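Local coordinates for protein aspartate aminotransferase (Leishmania major, PDB 4H51) that probably transfers the amino group of L-aspartate to 2-oxoglutarate, using pyridoxal 5'-phosphate as cofactor, and works as a homodimer, at residues Y81-I86 with Y302-A307; Q90-E95 with A112-S117; Y345-R350 with L406-N411; S368-S373 with G391-A396. One frame throughout, in Å; residues are numbered along the deposited sequence. Where two conformers were deposited one is given.

Contact 1: Y81-I86 with Y302-A307; sequences YEYLPI and YTCPPA
Leu84 and Cys304 make the largest shares of this contact between two irregular loop segments. The isobutyl group of Leu84 reaches across with CG anti to its own carbonyl carbon (chi1 -70°). Its CD1 meets the methyl of Ala307, with 3.6 Å between Leu84 CD1 and Ala307 CB. The same CD1 also touches the carbonyl oxygen of Pro305. Cys304 points back across, and Cys304 CB lies 3.5 Å from Leu84 O. Its SG takes the crowded position between N and the carbonyl carbon (chi1 63°). That torsion brings Cys304 SG to 3.5 Å from Tyr83 CD1, an oblique sulfur-aromatic contact 4.6 Å from the ring centroid. Ile86 closes the other end, with Ile86 CG1 3.3 Å from Thr303 O and a CA-H...O contact from Ile86 CA to that same oxygen.

No direct hydrogen bond joins the segments, so water does the polar work. Water 1 accepts from Leu84 N at 3.0 Å and donates to Pro305 O. Water 2 donates to Ile86 O and accepts from Tyr302 OH at 2.7 Å. Leu84 O and Thr303 O are buried here without a polar partner.

Part of the second shell is the other subunit. Tyr83 OH bonds the pyridoxal-lysine (LLP) side chain of the second subunit, and Glu82 forms a salt bridge with Arg55 of that subunit, so the contact lies at the dimer interface beside the neighbouring active site. Within its own chain, Leu84 and Pro305 lean on Gln114 of strand 110-116, and Ile86 packs on helix 287-299.

Contact 2: Q90-E95 with A112-S117; sequences QPFIDE and AVQTLS
Ile93 and Phe92 project from helix 90-95 toward strand 112-116, and Gln114 lies across both. The helix and strand axes cross at 103° and approach to 8.0 Å. Ile93 runs at about a right angle to Gln114 and splits its branches between Ala112 and Gln114, two residues apart on the strand. Its CG2, anti to the backbone N, touches the methyl of Ala112, with 3.6 Å between Ile93 CG2 and Ala112 CB. Its CG1 branch turns the other way and lies over the strand backbone, with Ile93 CD1 3.6 Å from Gln114 N. Ile93 CG1 also meets Gln114 CB at 3.9 Å.

Phe92 has CG anti to N (chi1 164°), which sets the ring against both CG and the amide end of Gln114. Gln114 is fully extended and crosses the ring at about a right angle, with amide and ring planes 73° apart. Phe92 CE2 touches Gln114 CG at 3.9 Å, and Phe92 CD2 lies equally near Gln114 OE1. The Phe92 ring also meets that of Phe263.

Along the helix, Gln90 NE2 donates to Asp94 OD1 at 2.8 Å, one turn on. Further along the other segment, Ser117 OG bonds the phosphate oxygen OP3 of the pyridoxal-lysine at position 265.

No hydrogen bond crosses the contact, and its side-chain touches are mostly carbon on carbon. Gln114 OE1 accepts from Tyr89 N, and NE2 donates weakly to Pro306 O. These bonds probably fix the rotation of the buried amide.

Contact 3: Y345-R350 with L406-N411; sequences YDELLR and LAQTIN
Helices 345-350 and 406-411 run in roughly the same direction, 40° apart, with their axes 8.8 Å apart at closest and Leu348 CA nearest Ala407 CA. Ala407 offers a small surface, and its methyl meets the stem of Glu347, with Glu347 CG 3.5 Å from Ala407 CB.

Glu347 has CG anti to N (chi1 -175°) and then bends at chi2 (65°), which turns the carboxylate toward Gln408 and Arg350. Gln408 reaches it with an extended chain. Gln408 NE2 donates to Glu347 OE2 at 3.1 Å in a nearly straight bond that meets the oxygen from above the carboxylate plane. Arg350 grips the same carboxylate side-on. Its NE bonds Glu347 OE1 at 2.8 Å, and its NH1 forms a salt bridge to OE2. OE2 thus accepts from two donors, which should favour the ionised form.

Leu348 fills the other flank. Leu348 CD2 is 3.5 Å from Ala407 O. The Leu348 side chain crosses Ile410 at about a right angle, with Leu348 CD2 3.9 Å from Ile410 CG2. Trp357 packs on both Leu348 and Ile410.

This is close helix-helix packing about an alanine. It joins the end of the long helix 320-350 to the C-terminal helix 400-416, in the small domain of the aminotransferase fold.

Contact 4: S368-S373 with G391-A396; sequences SFLGLS and GRANMA
Met395 starts just past strand 392-394, and its CB points toward Ser368. CG is anti to the carbonyl carbon (chi1 -50°) and touches both Ser368 CB and Ser368 N, each at 3.7 Å. The chain then bends at chi2 and chi3. The sulfur ends against Ser368, with Met395 SD 3.5 Å from Ser368 CB. Arg341 and Val344 of helix 320-350 also pack on Met395.

The backbones form an antiparallel pairing of strands 367-369 and 392-394 in the small domain, with helix 374-382 and strand 385-386 between them in the chain. Ser368 and Ala393 are a hydrogen-bonded pair: Ser368 N donates to Ala393 O at 3.0 Å, and Ala393 N returns the bond to Ser368 O. Past the strand, Leu370 N donates to Gly391 O at 2.9 Å from above the carbonyl plane.

Phe369 and Arg392 form the non-hydrogen-bonded pair, with Phe369 CD1 4.1 Å from Arg392 CB. The rest of Arg392 leads away and bends at chi3. Its NH1 bonds Asn201 and its NH2 the carbonyl of Val50. Arg392 probably corresponds to the arginine that binds the substrate alpha-carboxylate in this family. Leu370, past the strand, sets its CD1 against Ala393 CB at 4.0 Å.

Overall arrangement
From the N terminus, segment 81-86 comes first, and contact 1 closes its long loop only at 302-307. Contact 2 is nested inside that loop, joining helix 90-101 to strand 110-116 at the edge of the large mixed sheet. The two also touch where Tyr302 and Pro306 pack on Leu116. After contact 1 closes, contact 3 opens at the end of helix 320-350 and closes on helix 400-416. Contact 4 is nested within it and pairs strands 367-369 and 392-394. Leu370 and Leu372 of contact 4 pack on Ile410 of contact 3. The two nested pairs lie on opposite sides of the chain's centre, and the centres of contacts 1 and 3 are about 49 Å apart.

Contact 1: Y81-I86 with Y302-A307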
loop_
_atom_site.group_PDB
_atom_site.type_symbol
_atom_site.label_atom_id
_atom_site.label_comp_id
_atom_site.label_asym_id
_atom_site.label_seq_id
_atom_site.Cartn_x
_atom_site.Cartn_y
_atom_site.Cartn_z
ATOM N N TYR B 81 -9.104 -0.065 -15.516
ATOM C CA TYR B 81 -8.534 0.259 -14.187
ATOM C C TYR B 81 -9.447 -0.248 -13.076
ATOM O O TYR B 81 -9.487 0.326 -11.981
ATOM C CB TYR B 81 -8.411 1.788 -14.049
ATOM C CG TYR B 81 -7.418 2.362 -14.989
ATOM C CD1 TYR B 81 -6.086 2.394 -14.669
ATOM C CD2 TYR B 81 -7.808 2.855 -16.216
ATOM C CE1 TYR B 81 -5.144 2.912 -15.542
ATOM C CE2 TYR B 81 -6.878 3.366 -17.103
ATOM C CZ TYR B 81 -5.555 3.411 -16.741
ATOM O OH TYR B 81 -4.626 3.903 -17.616
ATOM N N GLU B 82 -10.243 -1.279 -13.367
ATOM C CA GLU B 82 -11.116 -1.839 -12.354
ATOM C C GLU B 82 -10.304 -2.442 -11.234
ATOM O O GLU B 82 -9.168 -2.885 -11.442
ATOM C CB GLU B 82 -12.025 -2.916 -12.928
ATOM C CG GLU B 82 -12.795 -2.415 -14.131
ATOM C CD GLU B 82 -13.496 -1.165 -13.833
ATOM O OE1 GLU B 82 -14.224 -1.227 -12.861
ATOM O OE2 GLU B 82 -13.341 -0.133 -14.583
ATOM N N TYR B 83 -10.882 -2.432 -10.041
ATOM C CA TYR B 83 -10.172 -2.959 -8.870
ATOM C C TYR B 83 -9.583 -4.339 -9.171
ATOM O O TYR B 83 -10.245 -5.201 -9.756
ATOM C CB TYR B 83 -11.098 -3.124 -7.668
ATOM C CG TYR B 83 -11.516 -1.841 -6.968
ATOM C CD1 TYR B 83 -10.569 -1.031 -6.331
ATOM C CD2 TYR B 83 -12.854 -1.485 -6.886
ATOM C CE1 TYR B 83 -10.964 0.120 -5.661
ATOM C CE2 TYR B 83 -13.271 -0.345 -6.223
ATOM C CZ TYR B 83 -12.323 0.459 -5.603
ATOM O OH TYR B 83 -12.747 1.594 -4.932
ATOM N N LEU B 84 -8.359 -4.564 -8.704
ATOM C CA LEU B 84 -7.864 -5.924 -8.621
ATOM C C LEU B 84 -8.618 -6.605 -7.447
ATOM O O LEU B 84 -9.100 -5.929 -6.576
ATOM C CB LEU B 84 -6.380 -5.926 -8.314
ATOM C CG LEU B 84 -5.391 -5.440 -9.421
ATOM C CD1 LEU B 84 -3.959 -5.543 -8.928
ATOM C CD2 LEU B 84 -5.541 -6.223 -10.712
ATOM N N PRO B 85 -8.671 -7.953 -7.413
ATOM C CA PRO B 85 -9.050 -8.668 -6.212
ATOM C C PRO B 85 -8.225 -8.222 -5.012
ATOM O O PRO B 85 -7.113 -7.688 -5.145
ATOM C CB PRO B 85 -8.729 -10.135 -6.557
ATOM C CG PRO B 85 -8.923 -10.198 -8.056
ATOM C CD PRO B 85 -8.303 -8.891 -8.495
ATOM N N ILE B 86 -8.741 -8.448 -3.814
ATOM C CA ILE B 86 -8.021 -8.054 -2.608
ATOM C C ILE B 86 -6.586 -8.659 -2.579
ATOM O O ILE B 86 -5.590 -8.000 -2.220
ATOM C CB ILE B 86 -8.854 -8.456 -1.346
ATOM C CG1 ILE B 86 -10.114 -7.569 -1.202
ATOM C CG2 ILE B 86 -8.028 -8.377 -0.060
ATOM C CD1 ILE B 86 -11.244 -8.219 -0.389
ATOM N N TYR B 302 -5.776 -1.291 2.976
ATOM C CA TYR B 302 -5.758 -0.566 1.722
ATOM C C TYR B 302 -6.672 -1.194 0.673
ATOM O O TYR B 302 -6.644 -0.784 -0.448
ATOM C CB TYR B 302 -4.332 -0.417 1.197
ATOM C CG TYR B 302 -3.610 -1.704 0.927
ATOM C CD1 TYR B 302 -3.732 -2.355 -0.286
ATOM C CD2 TYR B 302 -2.855 -2.321 1.925
ATOM C CE1 TYR B 302 -3.082 -3.558 -0.525
ATOM C CE2 TYR B 302 -2.185 -3.532 1.699
ATOM C CZ TYR B 302 -2.330 -4.165 0.490
ATOM O OH TYR B 302 -1.677 -5.365 0.243
ATOM N N THR B 303 -7.510 -2.152 1.072
ATOM C CA THR B 303 -8.477 -2.800 0.198
ATOM C C THR B 303 -7.851 -3.727 -0.857
ATOM O O THR B 303 -8.149 -4.937 -0.898
ATOM C CB THR B 303 -9.461 -1.783 -0.450
ATOM O OG1 THR B 303 -10.351 -1.285 0.542
ATOM C CG2 THR B 303 -10.298 -2.457 -1.523
ATOM N N CYS B 304 -7.021 -3.171 -1.745
ATOM C CA CYS B 304 -6.406 -3.968 -2.806
ATOM C C CYS B 304 -5.200 -3.250 -3.377
ATOM O O CYS B 304 -5.087 -2.001 -3.237
ATOM C CB CYS B 304 -7.426 -4.355 -3.876
ATOM S SG CYS B 304 -8.181 -2.990 -4.781
ATOM N N PRO B 305 -4.279 -4.015 -3.988
ATOM C CA PRO B 305 -2.991 -3.418 -4.328
ATOM C C PRO B 305 -2.962 -2.694 -5.677
ATOM O O PRO B 305 -3.838 -2.949 -6.535
ATOM C CB PRO B 305 -2.055 -4.627 -4.363
ATOM C CG PRO B 305 -2.936 -5.711 -4.903
ATOM C CD PRO B 305 -4.319 -5.459 -4.338
ATOM N N PRO B 306 -1.946 -1.827 -5.883
ATOM C CA PRO B 306 -1.787 -1.122 -7.154
ATOM C C PRO B 306 -1.402 -2.082 -8.300
ATOM O O PRO B 306 -0.555 -2.955 -8.124
ATOM C CB PRO B 306 -0.685 -0.082 -6.887
ATOM C CG PRO B 306 0.111 -0.679 -5.758
ATOM C CD PRO B 306 -0.853 -1.522 -4.936
ATOM N N ALA B 307 -2.013 -1.868 -9.448
ATOM C CA ALA B 307 -1.903 -2.842 -10.540
ATOM C C ALA B 307 -0.735 -2.605 -11.475
ATOM O O ALA B 307 -0.208 -3.545 -12.049
ATOM C CB ALA B 307 -3.203 -2.936 -11.313
HETATM O O HOH W 1 -6.400 -2.683 -7.518
HETATM O O HOH W 2 -2.686 -6.851 -1.733
#

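Contact 2: Q90-E95 with A112-S117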
loop_
_atom_site.group_PDB
_atom_site.type_symbol
_atom_site.label_atom_id
_atom_site.label_comp_id
_atom_site.label_asym_id
_atom_site.label_seq_id
_atom_site.Cartn_x
_atom_site.Cartn_y
_atom_site.Cartn_z
ATOM N N GLN B 90 -3.607 -12.177 -10.016
ATOM C CA GLN B 90 -3.171 -13.578 -9.882
ATOM C C GLN B 90 -2.049 -13.996 -10.851
ATOM O O GLN B 90 -1.155 -14.716 -10.431
ATOM C CB GLN B 90 -4.344 -14.568 -9.980
ATOM C CG GLN B 90 -4.083 -15.916 -9.296
ATOM C CD GLN B 90 -3.661 -15.805 -7.848
ATOM O OE1 GLN B 90 -4.286 -15.093 -7.069
ATOM N NE2 GLN B 90 -2.604 -16.500 -7.478
ATOM N N PRO B 91 -2.090 -13.537 -12.125
ATOM C CA PRO B 91 -1.008 -13.924 -13.021
ATOM C C PRO B 91 0.366 -13.412 -12.535
ATOM O O PRO B 91 1.396 -14.152 -12.591
ATOM C CB PRO B 91 -1.437 -13.334 -14.374
ATOM C CG PRO B 91 -2.929 -13.350 -14.319
ATOM C CD PRO B 91 -3.235 -12.973 -12.879
ATOM N N PHE B 92 0.395 -12.189 -12.024
ATOM C CA PHE B 92 1.617 -11.664 -11.429
ATOM C C PHE B 92 2.038 -12.563 -10.274
ATOM O O PHE B 92 3.190 -13.016 -10.189
ATOM C CB PHE B 92 1.417 -10.238 -10.896
ATOM C CG PHE B 92 2.494 -9.801 -9.947
ATOM C CD1 PHE B 92 3.784 -9.624 -10.411
ATOM C CD2 PHE B 92 2.237 -9.597 -8.625
ATOM C CE1 PHE B 92 4.790 -9.269 -9.550
ATOM C CE2 PHE B 92 3.241 -9.224 -7.745
ATOM C CZ PHE B 92 4.518 -9.051 -8.218
ATOM N N ILE B 93 1.110 -12.830 -9.377
ATOM C CA ILE B 93 1.455 -13.595 -8.172
ATOM C C ILE B 93 2.066 -14.961 -8.533
ATOM O O ILE B 93 3.106 -15.341 -7.983
ATOM C CB ILE B 93 0.231 -13.814 -7.265
ATOM C CG1 ILE B 93 -0.314 -12.475 -6.695
ATOM C CG2 ILE B 93 0.561 -14.820 -6.130
ATOM C CD1 ILE B 93 -1.754 -12.605 -6.243
ATOM N N ASP B 94 1.400 -15.672 -9.428
ATOM C CA ASP B 94 1.839 -17.019 -9.867
ATOM C C ASP B 94 3.216 -17.001 -10.493
ATOM O O ASP B 94 4.084 -17.825 -10.131
ATOM C CB ASP B 94 0.833 -17.652 -10.821
ATOM C CG ASP B 94 -0.501 -17.954 -10.137
ATOM O OD1 ASP B 94 -0.601 -17.849 -8.913
ATOM O OD2 ASP B 94 -1.470 -18.261 -10.841
ATOM N N GLU B 95 3.445 -16.060 -11.404
ATOM C CA GLU B 95 4.760 -15.948 -12.042
ATOM C C GLU B 95 5.837 -15.516 -11.060
ATOM O O GLU B 95 7.006 -15.998 -11.145
ATOM C CB GLU B 95 4.748 -14.986 -13.237
ATOM C CG GLU B 95 3.934 -15.401 -14.451
ATOM C CD GLU B 95 4.442 -16.630 -15.188
ATOM O OE1 GLU B 95 5.581 -17.085 -14.958
ATOM O OE2 GLU B 95 3.671 -17.099 -16.042
ATOM N N ALA B 112 -0.356 -17.374 -1.561
ATOM C CA ALA B 112 0.368 -16.143 -1.866
ATOM C C ALA B 112 -0.583 -15.003 -2.224
ATOM O O ALA B 112 -1.638 -15.248 -2.817
ATOM C CB ALA B 112 1.336 -16.386 -3.037
ATOM N N VAL B 113 -0.192 -13.784 -1.873
ATOM C CA VAL B 113 -0.898 -12.572 -2.252
ATOM C C VAL B 113 0.115 -11.558 -2.774
ATOM O O VAL B 113 1.341 -11.618 -2.408
ATOM C CB VAL B 113 -1.669 -11.916 -1.058
ATOM C CG1 VAL B 113 -2.842 -12.797 -0.562
ATOM C CG2 VAL B 113 -0.748 -11.587 0.122
ATOM N N GLN B 114 -0.394 -10.637 -3.599
ATOM C CA GLN B 114 0.333 -9.451 -3.986
ATOM C C GLN B 114 0.386 -8.474 -2.802
ATOM O O GLN B 114 -0.584 -8.330 -2.040
ATOM C CB GLN B 114 -0.327 -8.812 -5.245
ATOM C CG GLN B 114 0.329 -7.530 -5.714
ATOM C CD GLN B 114 -0.329 -6.939 -6.906
ATOM O OE1 GLN B 114 -1.020 -7.654 -7.624
ATOM N NE2 GLN B 114 -0.087 -5.628 -7.165
ATOM N N THR B 115 1.508 -7.800 -2.649
ATOM C CA THR B 115 1.730 -6.863 -1.556
ATOM C C THR B 115 2.276 -5.540 -2.070
ATOM O O THR B 115 2.676 -5.430 -3.219
ATOM C CB THR B 115 2.764 -7.430 -0.561
ATOM O OG1 THR B 115 4.014 -7.667 -1.278
ATOM C CG2 THR B 115 2.233 -8.743 0.095
ATOM N N LEU B 116 2.336 -4.540 -1.180
ATOM C CA LEU B 116 2.985 -3.274 -1.509
ATOM C C LEU B 116 4.509 -3.446 -1.452
ATOM O O LEU B 116 5.177 -2.983 -0.533
ATOM C CB LEU B 116 2.500 -2.145 -0.593
ATOM C CG LEU B 116 1.265 -1.377 -1.099
ATOM C CD1 LEU B 116 1.625 -0.557 -2.335
ATOM C CD2 LEU B 116 0.043 -2.274 -1.368
ATOM N N SER B 117 5.046 -4.117 -2.459
ATOM C CA SER B 117 6.461 -4.397 -2.567
ATOM C C SER B 117 6.945 -5.254 -1.388
ATOM O O SER B 117 6.122 -5.866 -0.669
ATOM C CB SER B 117 7.250 -3.087 -2.728
ATOM O OG SER B 117 8.219 -3.267 -3.760
#

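Contact 3: Y345-R350 with L406-N411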
loop_
_atom_site.group_PDB
_atom_site.type_symbol
_atom_site.label_atom_id
_atom_site.label_comp_id
_atom_site.label_asym_id
_atom_site.label_seq_id
_atom_site.Cartn_x
_atom_site.Cartn_y
_atom_site.Cartn_z
ATOM N N TYR B 345 38.506 -1.677 -4.840
ATOM C CA TYR B 345 39.456 -2.583 -4.220
ATOM C C TYR B 345 40.852 -2.426 -4.812
ATOM O O TYR B 345 41.802 -2.328 -4.058
ATOM C CB TYR B 345 38.973 -4.017 -4.315
ATOM C CG TYR B 345 39.959 -5.054 -3.842
ATOM C CD1 TYR B 345 40.237 -5.225 -2.489
ATOM C CD2 TYR B 345 40.607 -5.889 -4.759
ATOM C CE1 TYR B 345 41.144 -6.187 -2.062
ATOM C CE2 TYR B 345 41.528 -6.836 -4.347
ATOM C CZ TYR B 345 41.776 -6.995 -2.997
ATOM O OH TYR B 345 42.690 -7.941 -2.583
ATOM N N ASP B 346 40.964 -2.341 -6.139
ATOM C CA ASP B 346 42.295 -2.217 -6.774
ATOM C C ASP B 346 42.957 -0.920 -6.382
ATOM O O ASP B 346 44.183 -0.836 -6.280
ATOM C CB ASP B 346 42.220 -2.357 -8.310
ATOM C CG ASP B 346 41.970 -3.774 -8.752
ATOM O OD1 ASP B 346 42.292 -4.719 -8.004
ATOM O OD2 ASP B 346 41.415 -3.976 -9.852
ATOM N N GLU B 347 42.142 0.102 -6.154
ATOM C CA GLU B 347 42.645 1.392 -5.762
ATOM C C GLU B 347 43.056 1.397 -4.296
ATOM O O GLU B 347 44.072 2.003 -3.951
ATOM C CB GLU B 347 41.613 2.473 -6.048
ATOM C CG GLU B 347 42.034 3.903 -5.805
ATOM C CD GLU B 347 43.162 4.395 -6.726
ATOM O OE1 GLU B 347 43.702 3.599 -7.533
ATOM O OE2 GLU B 347 43.512 5.588 -6.612
ATOM N N LEU B 348 42.280 0.742 -3.430
ATOM C CA LEU B 348 42.713 0.583 -2.032
ATOM C C LEU B 348 44.066 -0.145 -1.954
ATOM O O LEU B 348 44.889 0.203 -1.125
ATOM C CB LEU B 348 41.687 -0.169 -1.210
ATOM C CG LEU B 348 40.375 0.570 -1.011
ATOM C CD1 LEU B 348 39.281 -0.383 -0.468
ATOM C CD2 LEU B 348 40.582 1.771 -0.109
ATOM N N LEU B 349 44.266 -1.153 -2.789
ATOM C CA LEU B 349 45.542 -1.866 -2.830
ATOM C C LEU B 349 46.674 -0.942 -3.264
ATOM O O LEU B 349 47.788 -0.984 -2.712
ATOM C CB LEU B 349 45.496 -3.053 -3.787
ATOM C CG LEU B 349 44.691 -4.274 -3.352
ATOM C CD1 LEU B 349 45.027 -5.431 -4.276
ATOM C CD2 LEU B 349 44.897 -4.621 -1.875
ATOM N N ARG B 350 46.373 -0.100 -4.246
ATOM C CA ARG B 350 47.360 0.747 -4.845
ATOM C C ARG B 350 47.752 1.851 -3.890
ATOM O O ARG B 350 48.898 2.254 -3.850
ATOM C CB ARG B 350 46.806 1.345 -6.141
ATOM C CG ARG B 350 47.865 1.959 -7.039
ATOM C CD ARG B 350 47.233 2.809 -8.133
ATOM N NE ARG B 350 46.493 3.928 -7.562
ATOM C CZ ARG B 350 47.039 5.041 -7.072
ATOM N NH1 ARG B 350 46.258 5.992 -6.578
ATOM N NH2 ARG B 350 48.358 5.232 -7.100
ATOM N N LEU B 406 35.871 7.222 -3.880
ATOM C CA LEU B 406 35.542 6.499 -2.663
ATOM C C LEU B 406 36.775 5.835 -2.102
ATOM O O LEU B 406 37.048 5.972 -0.904
ATOM C CB LEU B 406 34.441 5.461 -2.900
ATOM C CG LEU B 406 34.198 4.452 -1.781
ATOM C CD1 LEU B 406 33.733 5.181 -0.515
ATOM C CD2 LEU B 406 33.166 3.380 -2.201
ATOM N N ALA B 407 37.547 5.131 -2.929
ATOM C CA ALA B 407 38.763 4.473 -2.414
ATOM C C ALA B 407 39.768 5.484 -1.843
ATOM O O ALA B 407 40.407 5.237 -0.805
ATOM C CB ALA B 407 39.431 3.601 -3.488
ATOM N N GLN B 408 39.884 6.617 -2.520
ATOM C CA GLN B 408 40.705 7.725 -2.055
ATOM C C GLN B 408 40.232 8.394 -0.754
ATOM O O GLN B 408 41.060 8.775 0.069
ATOM C CB GLN B 408 40.851 8.767 -3.174
ATOM C CG GLN B 408 41.755 8.246 -4.287
ATOM C CD GLN B 408 41.522 8.910 -5.625
ATOM O OE1 GLN B 408 40.888 9.971 -5.701
ATOM N NE2 GLN B 408 42.011 8.262 -6.714
ATOM N N THR B 409 38.921 8.540 -0.564
ATOM C CA THR B 409 38.395 9.230 0.622
ATOM C C THR B 409 38.417 8.298 1.821
ATOM O O THR B 409 38.684 8.748 2.968
ATOM C CB THR B 409 36.989 9.767 0.406
ATOM O OG1 THR B 409 37.016 10.727 -0.660
ATOM C CG2 THR B 409 36.458 10.421 1.677
ATOM N N ILE B 410 38.195 7.007 1.555
ATOM C CA ILE B 410 38.449 5.944 2.544
ATOM C C ILE B 410 39.907 6.008 2.995
ATOM O O ILE B 410 40.189 5.930 4.202
ATOM C CB ILE B 410 38.156 4.523 1.990
ATOM C CG1 ILE B 410 36.646 4.273 1.847
ATOM C CG2 ILE B 410 38.718 3.452 2.895
ATOM C CD1 ILE B 410 36.280 3.005 1.078
ATOM N N ASN B 411 40.834 6.117 2.037
ATOM C CA ASN B 411 42.277 6.127 2.342
ATOM C C ASN B 411 42.620 7.353 3.172
ATOM O O ASN B 411 43.344 7.222 4.137
ATOM C CB ASN B 411 43.151 6.035 1.068
ATOM C CG ASN B 411 44.652 6.011 1.361
ATOM O OD1 ASN B 411 45.257 4.971 1.688
ATOM N ND2 ASN B 411 45.269 7.148 1.166
#

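Contact 4: S368-S373 with G391-A396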
loop_
_atom_site.group_PDB
_atom_site.type_symbol
_atom_site.label_atom_id
_atom_site.label_comp_id
_atom_site.label_asym_id
_atom_site.label_seq_id
_atom_site.Cartn_x
_atom_site.Cartn_y
_atom_site.Cartn_z
ATOM N N SER B 368 28.380 -2.474 0.267
ATOM C CA SER B 368 29.601 -2.824 0.992
ATOM C C SER B 368 29.384 -2.261 2.422
ATOM O O SER B 368 28.906 -1.128 2.587
ATOM C CB SER B 368 30.770 -2.174 0.268
ATOM O OG SER B 368 32.082 -2.528 0.706
ATOM N N PHE B 369 29.647 -3.069 3.446
ATOM C CA PHE B 369 29.833 -2.591 4.798
ATOM C C PHE B 369 31.358 -2.406 4.948
ATOM O O PHE B 369 32.084 -3.389 5.038
ATOM C CB PHE B 369 29.297 -3.655 5.765
ATOM C CG PHE B 369 28.548 -3.115 6.934
ATOM C CD1 PHE B 369 27.605 -2.123 6.769
ATOM C CD2 PHE B 369 28.710 -3.655 8.195
ATOM C CE1 PHE B 369 26.893 -1.627 7.833
ATOM C CE2 PHE B 369 28.010 -3.154 9.259
ATOM C CZ PHE B 369 27.093 -2.148 9.089
ATOM N N LEU B 370 31.842 -1.163 4.919
ATOM C CA LEU B 370 33.259 -0.916 4.673
ATOM C C LEU B 370 34.127 -1.115 5.919
ATOM O O LEU B 370 35.301 -1.319 5.786
ATOM C CB LEU B 370 33.487 0.505 4.131
ATOM C CG LEU B 370 32.839 0.775 2.782
ATOM C CD1 LEU B 370 32.833 2.262 2.431
ATOM C CD2 LEU B 370 33.579 -0.038 1.721
ATOM N N GLY B 371 33.549 -0.978 7.094
ATOM C CA GLY B 371 34.288 -1.191 8.347
ATOM C C GLY B 371 34.782 0.073 9.027
ATOM O O GLY B 371 35.323 0.016 10.128
ATOM N N LEU B 372 34.548 1.225 8.436
ATOM C CA LEU B 372 35.010 2.464 9.026
ATOM C C LEU B 372 34.228 2.815 10.309
ATOM O O LEU B 372 33.049 2.433 10.461
ATOM C CB LEU B 372 34.906 3.594 7.987
ATOM C CG LEU B 372 35.689 3.458 6.658
ATOM C CD1 LEU B 372 35.322 4.627 5.737
ATOM C CD2 LEU B 372 37.204 3.409 6.874
ATOM N N SER B 373 34.879 3.566 11.215
ATOM C CA SER B 373 34.256 4.062 12.448
ATOM C C SER B 373 33.183 5.079 12.132
ATOM O O SER B 373 33.136 5.612 11.004
ATOM C CB SER B 373 35.289 4.780 13.335
ATOM O OG SER B 373 35.275 6.193 13.057
ATOM N N GLY B 391 28.894 2.739 7.892
ATOM C CA GLY B 391 29.847 2.349 6.870
ATOM C C GLY B 391 29.245 1.648 5.664
ATOM O O GLY B 391 29.964 1.042 4.891
ATOM N N ARG B 392 27.933 1.738 5.486
ATOM C CA ARG B 392 27.279 1.158 4.317
ATOM C C ARG B 392 27.367 2.035 3.095
ATOM O O ARG B 392 27.008 3.218 3.152
ATOM C CB ARG B 392 25.777 0.886 4.585
ATOM C CG ARG B 392 25.214 -0.067 3.550
ATOM C CD ARG B 392 23.704 -0.291 3.631
ATOM N NE ARG B 392 22.945 0.849 3.109
ATOM C CZ ARG B 392 21.609 0.972 3.153
ATOM N NH1 ARG B 392 20.874 0.022 3.707
ATOM N NH2 ARG B 392 21.011 2.058 2.631
ATOM N N ALA B 393 27.773 1.445 1.977
ATOM C CA ALA B 393 27.935 2.150 0.721
ATOM C C ALA B 393 27.161 1.398 -0.329
ATOM O O ALA B 393 27.321 0.195 -0.439
ATOM C CB ALA B 393 29.427 2.214 0.308
ATOM N N ASN B 394 26.321 2.101 -1.091
ATOM C CA ASN B 394 25.688 1.547 -2.278
ATOM C C ASN B 394 26.692 1.505 -3.391
ATOM O O ASN B 394 26.929 2.484 -4.045
ATOM C CB ASN B 394 24.476 2.390 -2.682
ATOM C CG ASN B 394 23.873 1.937 -3.968
ATOM O OD1 ASN B 394 24.030 0.777 -4.348
ATOM N ND2 ASN B 394 23.234 2.872 -4.703
ATOM N N MET B 395 27.263 0.331 -3.632
ATOM C CA MET B 395 28.255 0.168 -4.653
ATOM C C MET B 395 27.641 0.256 -6.022
ATOM O O MET B 395 28.303 0.627 -6.978
ATOM C CB MET B 395 29.020 -1.161 -4.499
ATOM C CG MET B 395 29.570 -1.419 -3.106
ATOM S SD MET B 395 30.864 -0.244 -2.594
ATOM C CE MET B 395 32.278 -0.743 -3.576
ATOM N N ALA B 396 26.336 0.005 -6.115
ATOM C CA ALA B 396 25.644 0.128 -7.393
ATOM C C ALA B 396 25.411 1.594 -7.767
ATOM O O ALA B 396 25.003 1.889 -8.881
ATOM C CB ALA B 396 24.303 -0.604 -7.310
#